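Local coordinates for protein restriction endonuclease PacI (Pseudomonas alcaligenes, PDB 3M7K) that is an HNH restriction endonuclease that cuts DNA rarely, at an eight-base-pair site, through a beta-beta-alpha-metal active site, probably as a dimer, at residues Q3-L11 with K22-Q31; H62-F73 with R106-K116. All coordinates share one frame; numbering follows the deposited sequence.

Interaction 1 of 2, residues Q3-L11 with K22-Q31; sequences QCPRCQRNL and KMCKGCMTWQ. With ZN (zinc ion), chain E; PT (platinum (II) ion), chain G; nucleotides of chain B.
C4 and C7 of the first loop and C24 and C27 at the start of helix 25-40 bind one zinc ion through SG, a four-cysteine site of two CxxC pairs. Packing is tightest round the sulfurs. C24 N donates to C4 SG (3.4 Å, 156°), and R6 N donates to the same thiolate. R9 holds its guanidinium edge-on to two ligands: NE meets C7 SG at 3.1 Å in the guanidinium plane, whereas NH2 makes a weak bond to C24 SG. L11 CD1 closes on C24 CB at 3.6 Å. C24 also N-caps the helix, accepting from C27 N. R6 belongs to this tight part: CG, anti to its N (chi1 174°), lies against C27 SG at 3.4 Å, and bends at chi2 and chi3 then bring NH1 to OP2 of DG3 of chain B (2.6 Å). An alanine here would remove that chain, and would probably leave the phosphate without this charged mate and C27 SG less covered.

The outer side is looser, with K22 leading away and P5 CD resting on K22 O. Several N-H groups directed at the sulfurs imply that the thiolates' negative charge is probably partly offset, consistent with a structural zinc site beside DNA.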
loop_
_atom_site.group_PDB
_atom_site.type_symbol
_atom_site.label_atom_id
_atom_site.label_comp_id
_atom_site.label_asym_id
_atom_site.label_seq_id
_atom_site.Cartn_x
_atom_site.Cartn_y
_atom_site.Cartn_z
ATOM N N GLN A 3 -20.652 -6.246 29.754
ATOM C CA GLN A 3 -19.327 -6.604 30.269
ATOM C C GLN A 3 -18.586 -7.540 29.296
ATOM O O GLN A 3 -19.186 -8.474 28.749
ATOM C CB GLN A 3 -19.444 -7.252 31.657
ATOM C CG GLN A 3 -18.105 -7.576 32.328
ATOM C CD GLN A 3 -18.273 -8.124 33.742
ATOM O OE1 GLN A 3 -18.534 -7.375 34.681
ATOM N NE2 GLN A 3 -18.119 -9.434 33.892
ATOM N N CYS A 4 -17.293 -7.284 29.080
ATOM C CA CYS A 4 -16.457 -8.171 28.247
ATOM C C CYS A 4 -15.960 -9.341 29.083
ATOM O O CYS A 4 -15.340 -9.127 30.127
ATOM C CB CYS A 4 -15.257 -7.429 27.635
ATOM S SG CYS A 4 -14.060 -8.502 26.733
ATOM N N PRO A 5 -16.207 -10.581 28.617
ATOM C CA PRO A 5 -15.871 -11.755 29.429
ATOM C C PRO A 5 -14.361 -11.971 29.562
ATOM O O PRO A 5 -13.932 -12.760 30.398
ATOM C CB PRO A 5 -16.514 -12.908 28.656
ATOM C CG PRO A 5 -16.538 -12.437 27.252
ATOM C CD PRO A 5 -16.798 -10.965 27.322
ATOM N N ARG A 6 -13.571 -11.263 28.759
ATOM C CA ARG A 6 -12.118 -11.415 28.781
ATOM C C ARG A 6 -11.410 -10.390 29.689
ATOM O O ARG A 6 -10.626 -10.788 30.559
ATOM C CB ARG A 6 -11.544 -11.407 27.359
ATOM C CG ARG A 6 -10.024 -11.418 27.301
ATOM C CD ARG A 6 -9.455 -12.812 27.405
ATOM N NE ARG A 6 -8.948 -13.271 26.113
ATOM C CZ ARG A 6 -7.726 -13.762 25.919
ATOM N NH1 ARG A 6 -6.884 -13.879 26.940
ATOM N NH2 ARG A 6 -7.352 -14.144 24.702
ATOM N N CYS A 7 -11.685 -9.095 29.494
ATOM C CA CYS A 7 -11.107 -8.049 30.351
ATOM C C CYS A 7 -11.961 -7.712 31.582
ATOM O O CYS A 7 -11.460 -7.092 32.514
ATOM C CB CYS A 7 -10.823 -6.761 29.559
ATOM S SG CYS A 7 -12.286 -5.997 28.831
ATOM N N GLN A 8 -13.236 -8.101 31.562
ATOM C CA GLN A 8 -14.205 -7.801 32.634
ATOM C C GLN A 8 -14.694 -6.349 32.656
ATOM O O GLN A 8 -15.412 -5.944 33.578
ATOM C CB GLN A 8 -13.680 -8.213 34.032
ATOM C CG GLN A 8 -13.162 -9.641 34.119
ATOM C CD GLN A 8 -14.275 -10.651 34.083
ATOM O OE1 GLN A 8 -14.801 -11.043 35.126
ATOM N NE2 GLN A 8 -14.639 -11.091 32.887
ATOM N N ARG A 9 -14.324 -5.567 31.642
ATOM C CA ARG A 9 -14.737 -4.171 31.602
ATOM C C ARG A 9 -16.198 -4.021 31.216
ATOM O O ARG A 9 -16.722 -4.811 30.422
ATOM C CB ARG A 9 -13.862 -3.349 30.655
ATOM C CG ARG A 9 -12.433 -3.157 31.126
ATOM C CD ARG A 9 -11.637 -2.348 30.127
ATOM N NE ARG A 9 -11.686 -2.939 28.780
ATOM C CZ ARG A 9 -11.420 -2.270 27.666
ATOM N NH1 ARG A 9 -11.092 -0.986 27.729
ATOM N NH2 ARG A 9 -11.500 -2.880 26.485
ATOM N N ASN A 10 -16.853 -3.028 31.821
ATOM C CA ASN A 10 -18.183 -2.625 31.407
ATOM C C ASN A 10 -18.053 -1.639 30.251
ATOM O O ASN A 10 -17.391 -0.601 30.388
ATOM C CB ASN A 10 -18.940 -2.047 32.602
ATOM C CG ASN A 10 -19.092 -3.060 33.719
ATOM O OD1 ASN A 10 -19.606 -4.156 33.500
ATOM N ND2 ASN A 10 -18.625 -2.710 34.913
ATOM N N LEU A 11 -18.637 -1.996 29.098
ATOM C CA LEU A 11 -18.413 -1.276 27.819
ATOM C C LEU A 11 -19.642 -1.122 26.933
ATOM O O LEU A 11 -20.503 -1.991 26.903
ATOM C CB LEU A 11 -17.367 -2.018 26.970
ATOM C CG LEU A 11 -16.032 -2.449 27.559
ATOM C CD1 LEU A 11 -15.398 -3.461 26.644
ATOM C CD2 LEU A 11 -15.131 -1.253 27.764
ATOM N N LYS A 22 -17.050 -12.774 20.883
ATOM C CA LYS A 22 -17.442 -12.437 22.261
ATOM C C LYS A 22 -16.447 -11.481 22.941
ATOM O O LYS A 22 -16.790 -10.826 23.930
ATOM C CB LYS A 22 -17.589 -13.710 23.100
ATOM C CG LYS A 22 -18.725 -14.630 22.661
ATOM C CD LYS A 22 -18.572 -16.020 23.281
ATOM C CE LYS A 22 -19.732 -16.937 22.899
ATOM N NZ LYS A 22 -19.616 -18.284 23.534
ATOM N N MET A 23 -15.218 -11.426 22.417
ATOM C CA MET A 23 -14.173 -10.508 22.901
ATOM C C MET A 23 -14.442 -9.046 22.472
ATOM O O MET A 23 -14.951 -8.805 21.373
ATOM C CB MET A 23 -12.754 -10.983 22.451
ATOM C CG MET A 23 -12.578 -11.407 20.958
ATOM S SD MET A 23 -10.891 -11.982 20.429
ATOM C CE MET A 23 -10.738 -13.386 21.545
ATOM N N CYS A 24 -14.127 -8.080 23.337
ATOM C CA CYS A 24 -14.198 -6.680 22.938
ATOM C C CYS A 24 -13.042 -6.340 21.960
ATOM O O CYS A 24 -12.089 -7.125 21.802
ATOM C CB CYS A 24 -14.182 -5.755 24.153
ATOM S SG CYS A 24 -12.569 -5.507 24.927
ATOM N N LYS A 25 -13.130 -5.176 21.319
ATOM C CA LYS A 25 -12.115 -4.768 20.337
ATOM C C LYS A 25 -10.732 -4.651 21.003
ATOM O O LYS A 25 -9.728 -5.014 20.412
ATOM C CB LYS A 25 -12.502 -3.448 19.642
ATOM C CG LYS A 25 -13.745 -3.531 18.714
ATOM C CD LYS A 25 -14.231 -2.131 18.320
ATOM C CE LYS A 25 -15.278 -2.159 17.208
ATOM N NZ LYS A 25 -15.690 -0.765 16.845
ATOM N N GLY A 26 -10.689 -4.148 22.235
ATOM C CA GLY A 26 -9.422 -3.986 22.968
ATOM C C GLY A 26 -8.735 -5.311 23.233
ATOM O O GLY A 26 -7.505 -5.457 23.053
ATOM N N CYS A 27 -9.528 -6.292 23.648
ATOM C CA CYS A 27 -8.998 -7.623 23.934
ATOM C C CYS A 27 -8.519 -8.321 22.661
ATOM O O CYS A 27 -7.450 -8.936 22.650
ATOM C CB CYS A 27 -10.039 -8.483 24.659
ATOM S SG CYS A 27 -10.271 -8.103 26.436
ATOM N N MET A 28 -9.310 -8.236 21.599
ATOM C CA MET A 28 -8.940 -8.849 20.321
ATOM C C MET A 28 -7.711 -8.143 19.738
ATOM O O MET A 28 -6.796 -8.800 19.243
ATOM C CB MET A 28 -10.134 -8.847 19.356
ATOM C CG MET A 28 -9.868 -9.354 17.935
ATOM S SD MET A 28 -10.007 -11.141 17.700
ATOM C CE MET A 28 -8.437 -11.728 18.369
ATOM N N THR A 29 -7.670 -6.811 19.812
ATOM C CA THR A 29 -6.506 -6.093 19.297
ATOM C C THR A 29 -5.247 -6.416 20.123
ATOM O O THR A 29 -4.181 -6.620 19.555
ATOM C CB THR A 29 -6.747 -4.589 19.153
ATOM O OG1 THR A 29 -7.853 -4.394 18.268
ATOM C CG2 THR A 29 -5.538 -3.914 18.534
ATOM N N TRP A 30 -5.382 -6.510 21.443
ATOM C CA TRP A 30 -4.246 -6.917 22.277
ATOM C C TRP A 30 -3.734 -8.318 21.936
ATOM O O TRP A 30 -2.513 -8.527 21.848
ATOM C CB TRP A 30 -4.567 -6.828 23.778
ATOM C CG TRP A 30 -3.503 -7.482 24.645
ATOM C CD1 TRP A 30 -3.626 -8.643 25.358
ATOM C CD2 TRP A 30 -2.158 -7.025 24.852
ATOM N NE1 TRP A 30 -2.448 -8.925 26.015
ATOM C CE2 TRP A 30 -1.532 -7.950 25.725
ATOM C CE3 TRP A 30 -1.422 -5.923 24.388
ATOM C CZ2 TRP A 30 -0.203 -7.807 26.150
ATOM C CZ3 TRP A 30 -0.106 -5.769 24.823
ATOM C CH2 TRP A 30 0.487 -6.704 25.699
ATOM N N GLN A 31 -4.656 -9.265 21.756
ATOM C CA GLN A 31 -4.309 -10.646 21.367
ATOM C C GLN A 31 -3.529 -10.644 20.045
ATOM O O GLN A 31 -2.492 -11.307 19.920
ATOM C CB GLN A 31 -5.592 -11.498 21.240
ATOM C CG GLN A 31 -5.380 -12.975 20.870
ATOM C CD GLN A 31 -6.706 -13.777 20.733
ATOM O OE1 GLN A 31 -6.832 -14.650 19.867
ATOM N NE2 GLN A 31 -7.688 -13.477 21.593
HETATM ZN ZN ZN E . -12.305 -7.050 26.619
HETATM PT PT PT G . -11.523 -12.326 18.549
ATOM P P DA B 2 -10.534 -16.087 29.101
ATOM O OP1 DA B 2 -9.645 -15.451 30.106
ATOM O OP2 DA B 2 -11.210 -15.249 28.079
ATOM O "O5'" DA B 2 -9.716 -17.238 28.335
ATOM C "C5'" DA B 2 -8.815 -18.111 29.034
ATOM C "C4'" DA B 2 -7.772 -18.716 28.097
ATOM O "O4'" DA B 2 -8.382 -19.667 27.180
ATOM C "C3'" DA B 2 -7.016 -17.731 27.211
ATOM O "O3'" DA B 2 -5.639 -18.125 27.124
ATOM C "C2'" DA B 2 -7.751 -17.826 25.874
ATOM C "C1'" DA B 2 -8.125 -19.301 25.834
ATOM N N9 DA B 2 -9.324 -19.649 25.068
ATOM C C8 DA B 2 -10.565 -19.063 25.143
ATOM N N7 DA B 2 -11.462 -19.605 24.352
ATOM C C5 DA B 2 -10.761 -20.622 23.720
ATOM C C6 DA B 2 -11.151 -21.585 22.761
ATOM N N6 DA B 2 -12.400 -21.617 22.281
ATOM N N1 DA B 2 -10.218 -22.480 22.320
ATOM C C2 DA B 2 -8.970 -22.413 22.826
ATOM N N3 DA B 2 -8.486 -21.552 23.740
ATOM C C4 DA B 2 -9.440 -20.674 24.149
ATOM P P DG B 3 -4.493 -17.122 26.600
ATOM O OP1 DG B 3 -3.230 -17.443 27.315
ATOM O OP2 DG B 3 -5.017 -15.730 26.610
ATOM O "O5'" DG B 3 -4.308 -17.596 25.089
ATOM C "C5'" DG B 3 -3.867 -18.922 24.795
ATOM C "C4'" DG B 3 -4.047 -19.163 23.311
ATOM O "O4'" DG B 3 -5.458 -19.405 23.034
ATOM C "C3'" DG B 3 -3.636 -17.983 22.423
ATOM O "O3'" DG B 3 -3.057 -18.462 21.214
ATOM C "C2'" DG B 3 -4.974 -17.309 22.144
ATOM C "C1'" DG B 3 -5.793 -18.579 21.940
ATOM N N9 DG B 3 -7.234 -18.389 21.798
ATOM C C8 DG B 3 -8.019 -17.378 22.317
ATOM N N7 DG B 3 -9.280 -17.481 21.992
ATOM C C5 DG B 3 -9.328 -18.626 21.198
ATOM C C6 DG B 3 -10.426 -19.246 20.545
ATOM O O6 DG B 3 -11.607 -18.866 20.561
ATOM N N1 DG B 3 -10.050 -20.398 19.837
ATOM C C2 DG B 3 -8.763 -20.890 19.764
ATOM N N2 DG B 3 -8.571 -22.004 19.036
ATOM N N3 DG B 3 -7.729 -20.321 20.377
ATOM C C4 DG B 3 -8.077 -19.198 21.068
#

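Interaction 2 of 2, residues H62-F73 with R106-K116; sequences HCGYCGISEAGF and RLACFICNRIK. With ZN (zinc ion), chain D; MG (magnesium ion), chain F; nucleotides of chain B; nucleotides of chain C.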
loop_
_atom_site.group_PDB
_atom_site.type_symbol
_atom_site.label_atom_id
_atom_site.label_comp_id
_atom_site.label_asym_id
_atom_site.label_seq_id
_atom_site.Cartn_x
_atom_site.Cartn_y
_atom_site.Cartn_z
ATOM N N HIS A 62 -9.084 7.559 16.212
ATOM C CA HIS A 62 -8.936 8.061 14.844
ATOM C C HIS A 62 -7.547 7.660 14.394
ATOM O O HIS A 62 -6.611 7.625 15.204
ATOM C CB HIS A 62 -9.010 9.599 14.790
ATOM C CG HIS A 62 -10.353 10.163 15.134
ATOM N ND1 HIS A 62 -10.773 10.350 16.436
ATOM C CD2 HIS A 62 -11.363 10.603 14.345
ATOM C CE1 HIS A 62 -11.991 10.860 16.435
ATOM N NE2 HIS A 62 -12.373 11.024 15.180
ATOM N N CYS A 63 -7.403 7.373 13.109
ATOM C CA CYS A 63 -6.114 7.005 12.556
ATOM C C CYS A 63 -5.183 8.210 12.676
ATOM O O CYS A 63 -5.564 9.322 12.328
ATOM C CB CYS A 63 -6.275 6.615 11.088
ATOM S SG CYS A 63 -4.697 6.405 10.183
ATOM N N GLY A 64 -3.976 7.983 13.171
ATOM C CA GLY A 64 -3.002 9.048 13.392
ATOM C C GLY A 64 -2.340 9.588 12.130
ATOM O O GLY A 64 -1.571 10.550 12.205
ATOM N N TYR A 65 -2.614 8.966 10.979
ATOM C CA TYR A 65 -2.129 9.463 9.698
ATOM C C TYR A 65 -3.200 10.163 8.887
ATOM O O TYR A 65 -2.993 11.302 8.476
ATOM C CB TYR A 65 -1.483 8.351 8.863
ATOM C CG TYR A 65 -0.257 7.813 9.537
ATOM C CD1 TYR A 65 -0.219 6.503 10.023
ATOM C CD2 TYR A 65 0.858 8.644 9.749
ATOM C CE1 TYR A 65 0.922 6.015 10.663
ATOM C CE2 TYR A 65 1.989 8.175 10.398
ATOM C CZ TYR A 65 2.015 6.866 10.844
ATOM O OH TYR A 65 3.131 6.412 11.481
ATOM N N CYS A 66 -4.334 9.499 8.647
ATOM C CA CYS A 66 -5.377 10.088 7.789
ATOM C C CYS A 66 -6.525 10.729 8.556
ATOM O O CYS A 66 -7.354 11.414 7.956
ATOM C CB CYS A 66 -5.938 9.054 6.812
ATOM S SG CYS A 66 -6.953 7.758 7.591
ATOM N N GLY A 67 -6.606 10.469 9.857
ATOM C CA GLY A 67 -7.632 11.107 10.697
ATOM C C GLY A 67 -8.975 10.410 10.643
ATOM O O GLY A 67 -9.912 10.820 11.307
ATOM N N ILE A 68 -9.095 9.329 9.882
ATOM C CA ILE A 68 -10.402 8.687 9.801
ATOM C C ILE A 68 -10.804 8.130 11.183
ATOM O O ILE A 68 -9.952 7.628 11.917
ATOM C CB ILE A 68 -10.454 7.601 8.711
ATOM C CG1 ILE A 68 -11.920 7.276 8.371
ATOM C CG2 ILE A 68 -9.675 6.326 9.151
ATOM C CD1 ILE A 68 -12.084 6.505 7.102
ATOM N N SER A 69 -12.089 8.240 11.522
ATOM C CA SER A 69 -12.600 7.709 12.784
ATOM C C SER A 69 -12.775 6.205 12.629
ATOM O O SER A 69 -12.875 5.688 11.498
ATOM C CB SER A 69 -13.943 8.350 13.138
ATOM O OG SER A 69 -14.940 7.928 12.218
ATOM N N GLU A 70 -12.812 5.502 13.754
ATOM C CA GLU A 70 -13.068 4.068 13.714
ATOM C C GLU A 70 -14.393 3.725 12.998
ATOM O O GLU A 70 -14.453 2.757 12.224
ATOM C CB GLU A 70 -13.042 3.492 15.126
ATOM C CG GLU A 70 -13.192 2.008 15.156
ATOM C CD GLU A 70 -12.630 1.407 16.402
ATOM O OE1 GLU A 70 -13.431 1.014 17.274
ATOM O OE2 GLU A 70 -11.389 1.336 16.512
ATOM N N ALA A 71 -15.441 4.504 13.258
ATOM C CA ALA A 71 -16.734 4.307 12.569
ATOM C C ALA A 71 -16.630 4.590 11.072
ATOM O O ALA A 71 -17.207 3.866 10.257
ATOM C CB ALA A 71 -17.855 5.154 13.214
ATOM N N GLY A 72 -15.879 5.637 10.721
ATOM C CA GLY A 72 -15.617 5.974 9.314
ATOM C C GLY A 72 -14.904 4.833 8.606
ATOM O O GLY A 72 -15.318 4.393 7.526
ATOM N N PHE A 73 -13.852 4.319 9.224
ATOM C CA PHE A 73 -13.147 3.190 8.641
ATOM C C PHE A 73 -14.010 1.942 8.513
ATOM O O PHE A 73 -13.942 1.245 7.514
ATOM C CB PHE A 73 -11.875 2.868 9.416
ATOM C CG PHE A 73 -10.972 1.921 8.699
ATOM C CD1 PHE A 73 -10.225 2.359 7.602
ATOM C CD2 PHE A 73 -10.870 0.589 9.094
ATOM C CE1 PHE A 73 -9.380 1.492 6.906
ATOM C CE2 PHE A 73 -9.986 -0.301 8.397
ATOM C CZ PHE A 73 -9.266 0.168 7.301
ATOM N N ARG A 106 1.550 4.102 17.337
ATOM C CA ARG A 106 0.701 5.112 16.770
ATOM C C ARG A 106 -0.560 4.371 16.341
ATOM O O ARG A 106 -0.463 3.273 15.777
ATOM C CB ARG A 106 1.442 5.641 15.547
ATOM C CG ARG A 106 0.893 6.866 14.989
ATOM C CD ARG A 106 2.020 7.774 14.543
ATOM N NE ARG A 106 1.374 8.875 13.888
ATOM C CZ ARG A 106 1.979 9.894 13.306
ATOM N NH1 ARG A 106 3.303 9.987 13.295
ATOM N NH2 ARG A 106 1.227 10.812 12.726
ATOM N N LEU A 107 -1.741 4.933 16.585
ATOM C CA LEU A 107 -2.964 4.308 16.079
ATOM C C LEU A 107 -3.010 4.526 14.583
ATOM O O LEU A 107 -2.712 5.628 14.103
ATOM C CB LEU A 107 -4.192 4.936 16.722
ATOM C CG LEU A 107 -5.490 4.182 16.937
ATOM C CD1 LEU A 107 -5.338 2.883 17.760
ATOM C CD2 LEU A 107 -6.459 5.159 17.612
ATOM N N ALA A 108 -3.350 3.479 13.843
ATOM C CA ALA A 108 -3.448 3.576 12.388
ATOM C C ALA A 108 -4.543 2.661 11.821
ATOM O O ALA A 108 -4.690 1.516 12.256
ATOM C CB ALA A 108 -2.090 3.252 11.728
ATOM N N CYS A 109 -5.280 3.152 10.828
ATOM C CA CYS A 109 -6.243 2.310 10.138
ATOM C C CYS A 109 -5.455 1.344 9.262
ATOM O O CYS A 109 -4.273 1.593 8.931
ATOM C CB CYS A 109 -7.230 3.148 9.283
ATOM S SG CYS A 109 -6.562 3.870 7.710
ATOM N N PHE A 110 -6.067 0.229 8.907
ATOM C CA PHE A 110 -5.348 -0.811 8.155
ATOM C C PHE A 110 -4.915 -0.346 6.763
ATOM O O PHE A 110 -3.920 -0.854 6.205
ATOM C CB PHE A 110 -6.211 -2.071 8.057
ATOM C CG PHE A 110 -5.439 -3.337 7.724
ATOM C CD1 PHE A 110 -4.159 -3.559 8.238
ATOM C CD2 PHE A 110 -6.021 -4.324 6.916
ATOM C CE1 PHE A 110 -3.452 -4.713 7.937
ATOM C CE2 PHE A 110 -5.340 -5.525 6.635
ATOM C CZ PHE A 110 -4.047 -5.724 7.148
ATOM N N ILE A 111 -5.642 0.621 6.196
ATOM C CA ILE A 111 -5.229 1.191 4.904
ATOM C C ILE A 111 -3.888 1.930 5.049
ATOM O O ILE A 111 -2.952 1.669 4.291
ATOM C CB ILE A 111 -6.341 2.067 4.244
ATOM C CG1 ILE A 111 -7.456 1.160 3.701
ATOM C CG2 ILE A 111 -5.754 2.949 3.126
ATOM C CD1 ILE A 111 -8.707 1.884 3.108
ATOM N N CYS A 112 -3.787 2.846 6.016
ATOM C CA CYS A 112 -2.544 3.601 6.177
ATOM C C CYS A 112 -1.418 2.697 6.665
ATOM O O CYS A 112 -0.260 2.862 6.280
ATOM C CB CYS A 112 -2.732 4.754 7.174
ATOM S SG CYS A 112 -3.762 6.074 6.512
ATOM N N ASN A 113 -1.749 1.750 7.534
ATOM C CA ASN A 113 -0.723 0.843 8.052
ATOM C C ASN A 113 -0.053 0.092 6.896
ATOM O O ASN A 113 1.189 -0.036 6.856
ATOM C CB ASN A 113 -1.307 -0.148 9.102
ATOM C CG ASN A 113 -0.354 -0.365 10.287
ATOM O OD1 ASN A 113 0.814 0.065 10.256
ATOM N ND2 ASN A 113 -0.844 -1.007 11.330
ATOM N N ARG A 114 -0.868 -0.438 5.975
ATOM C CA ARG A 114 -0.325 -1.201 4.830
ATOM C C ARG A 114 0.416 -0.293 3.863
ATOM O O ARG A 114 1.453 -0.680 3.306
ATOM C CB ARG A 114 -1.429 -1.926 4.081
ATOM C CG ARG A 114 -1.788 -3.236 4.782
ATOM C CD ARG A 114 -2.451 -4.097 3.795
ATOM N NE ARG A 114 -2.609 -5.481 4.176
ATOM C CZ ARG A 114 -3.723 -6.170 3.907
ATOM N NH1 ARG A 114 -4.757 -5.543 3.354
ATOM N NH2 ARG A 114 -3.823 -7.467 4.203
ATOM N N ILE A 115 -0.123 0.902 3.641
ATOM C CA ILE A 115 0.571 1.876 2.764
ATOM C C ILE A 115 1.967 2.224 3.256
ATOM O O ILE A 115 2.960 2.127 2.498
ATOM C CB ILE A 115 -0.309 3.133 2.532
ATOM C CG1 ILE A 115 -1.513 2.707 1.676
ATOM C CG2 ILE A 115 0.501 4.265 1.851
ATOM C CD1 ILE A 115 -2.608 3.783 1.522
ATOM N N LYS A 116 2.046 2.611 4.526
ATOM C CA LYS A 116 3.309 2.963 5.149
ATOM C C LYS A 116 4.258 1.762 5.047
ATOM O O LYS A 116 5.441 1.937 4.705
ATOM C CB LYS A 116 3.089 3.360 6.619
ATOM C CG LYS A 116 4.363 3.770 7.376
ATOM C CD LYS A 116 4.022 4.269 8.816
ATOM C CE LYS A 116 5.280 4.357 9.711
ATOM N NZ LYS A 116 5.697 3.016 10.272
HETATM ZN ZN ZN D . -5.584 5.972 7.986
HETATM MG MG MG F . 3.068 -0.324 10.712
ATOM P P DA B 8 -3.502 -11.679 0.617
ATOM O OP1 DA B 8 -4.231 -12.538 -0.340
ATOM O OP2 DA B 8 -2.101 -11.255 0.354
ATOM O "O5'" DA B 8 -4.364 -10.347 0.867
ATOM C "C5'" DA B 8 -5.716 -10.406 1.324
ATOM C "C4'" DA B 8 -6.516 -9.375 0.564
ATOM O "O4'" DA B 8 -5.986 -8.056 0.884
ATOM C "C3'" DA B 8 -6.450 -9.504 -0.950
ATOM O "O3'" DA B 8 -7.767 -9.220 -1.427
ATOM C "C2'" DA B 8 -5.435 -8.418 -1.349
ATOM C "C1'" DA B 8 -5.685 -7.347 -0.302
ATOM N N9 DA B 8 -4.503 -6.532 0.008
ATOM C C8 DA B 8 -3.336 -7.016 0.549
ATOM N N7 DA B 8 -2.424 -6.086 0.748
ATOM C C5 DA B 8 -3.036 -4.913 0.315
ATOM C C6 DA B 8 -2.541 -3.597 0.278
ATOM N N6 DA B 8 -1.290 -3.274 0.710
ATOM N N1 DA B 8 -3.372 -2.650 -0.228
ATOM C C2 DA B 8 -4.622 -3.000 -0.636
ATOM N N3 DA B 8 -5.175 -4.229 -0.642
ATOM C C4 DA B 8 -4.316 -5.156 -0.151
ATOM O OP3 DT C 1 3.231 -6.550 11.124
ATOM P P DT C 1 2.705 -5.626 12.164
ATOM O OP1 DT C 1 3.391 -4.368 12.431
ATOM O OP2 DT C 1 2.544 -6.400 13.393
ATOM O "O5'" DT C 1 1.261 -5.307 11.550
ATOM C "C5'" DT C 1 0.165 -4.888 12.260
ATOM C "C4'" DT C 1 -1.005 -4.824 11.278
ATOM O "O4'" DT C 1 -0.767 -5.707 10.161
ATOM C "C3'" DT C 1 -2.324 -5.229 11.881
ATOM O "O3'" DT C 1 -3.374 -4.429 11.331
ATOM C "C2'" DT C 1 -2.431 -6.707 11.486
ATOM C "C1'" DT C 1 -1.737 -6.741 10.122
ATOM N N1 DT C 1 -1.051 -8.024 9.919
ATOM C C2 DT C 1 -1.517 -8.886 8.952
ATOM O O2 DT C 1 -2.467 -8.653 8.233
ATOM N N3 DT C 1 -0.826 -10.059 8.839
ATOM C C4 DT C 1 0.264 -10.453 9.595
ATOM O O4 DT C 1 0.796 -11.539 9.408
ATOM C C5 DT C 1 0.717 -9.513 10.596
ATOM C C7 DT C 1 1.901 -9.851 11.472
ATOM C C6 DT C 1 0.043 -8.347 10.712
HETATM O O HOH W 1 3.493 0.306 8.469
HETATM O O HOH W 2 5.299 -0.429 11.310
#
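C63 SG is gripped by three backbone N-H groups as well as by zinc: C109 N reaches it across the contact (3.4 Å, 171°), and Y65 N and C66 N reach it from its own loop. C66, C109 and C112 complete the zinc site, and C109 SG also N-caps helix 110-116 by accepting from C112 N. Beside C63, G64 N donates to L107 O at 2.8 Å, from above the carbonyl plane.

R106 NH2 bonds G64 O (2.9 Å) in the guanidinium plane, while one guanidinium face lies over Y65 CE2 at 3.4 Å, the two planes 24° apart; D126 forms a salt bridge with the same NH2. Strands 90-93 and 105-108 with helix 110-116 fit the beta-beta-alpha-metal motif of HNH nucleases, in which N113 OD1 binds magnesium at 2.3 Å with D92 as the second protein ligand. Y65 OH, packed beside K116 CD and CE, is hydrogen-bonded to D92.

On the other flank F73, with CG anti to its N (chi1 -168°), sets a ring face under C109 CB, a CH-pi contact 3.8 Å from the centroid, and its edge toward I111 CG1. The R114 guanidinium lies between the F110 ring and the adenine of DA8 of chain B.

How the interactions relate
From the N terminus, interaction 1 comes first: the residues between 3-11 and 22-31 form a short loop without helix or strand, and its closure ties the small hairpin of strands 2-3 and 10-11 to the start of helix 25-40. Interaction 2 opens only after that, so the two stand in series and neither nests nor crosses. Its longer loop, 32 residues between 62-73 and 106-116, includes strand 90-93, and its closure joins the segment leading into helix 70-74 to strand 105-108 and helix 110-116. The contact centres lie about 21 Å apart, yet a salt bridge links them directly, K25 NZ to E70 OE1 at 2.9 Å.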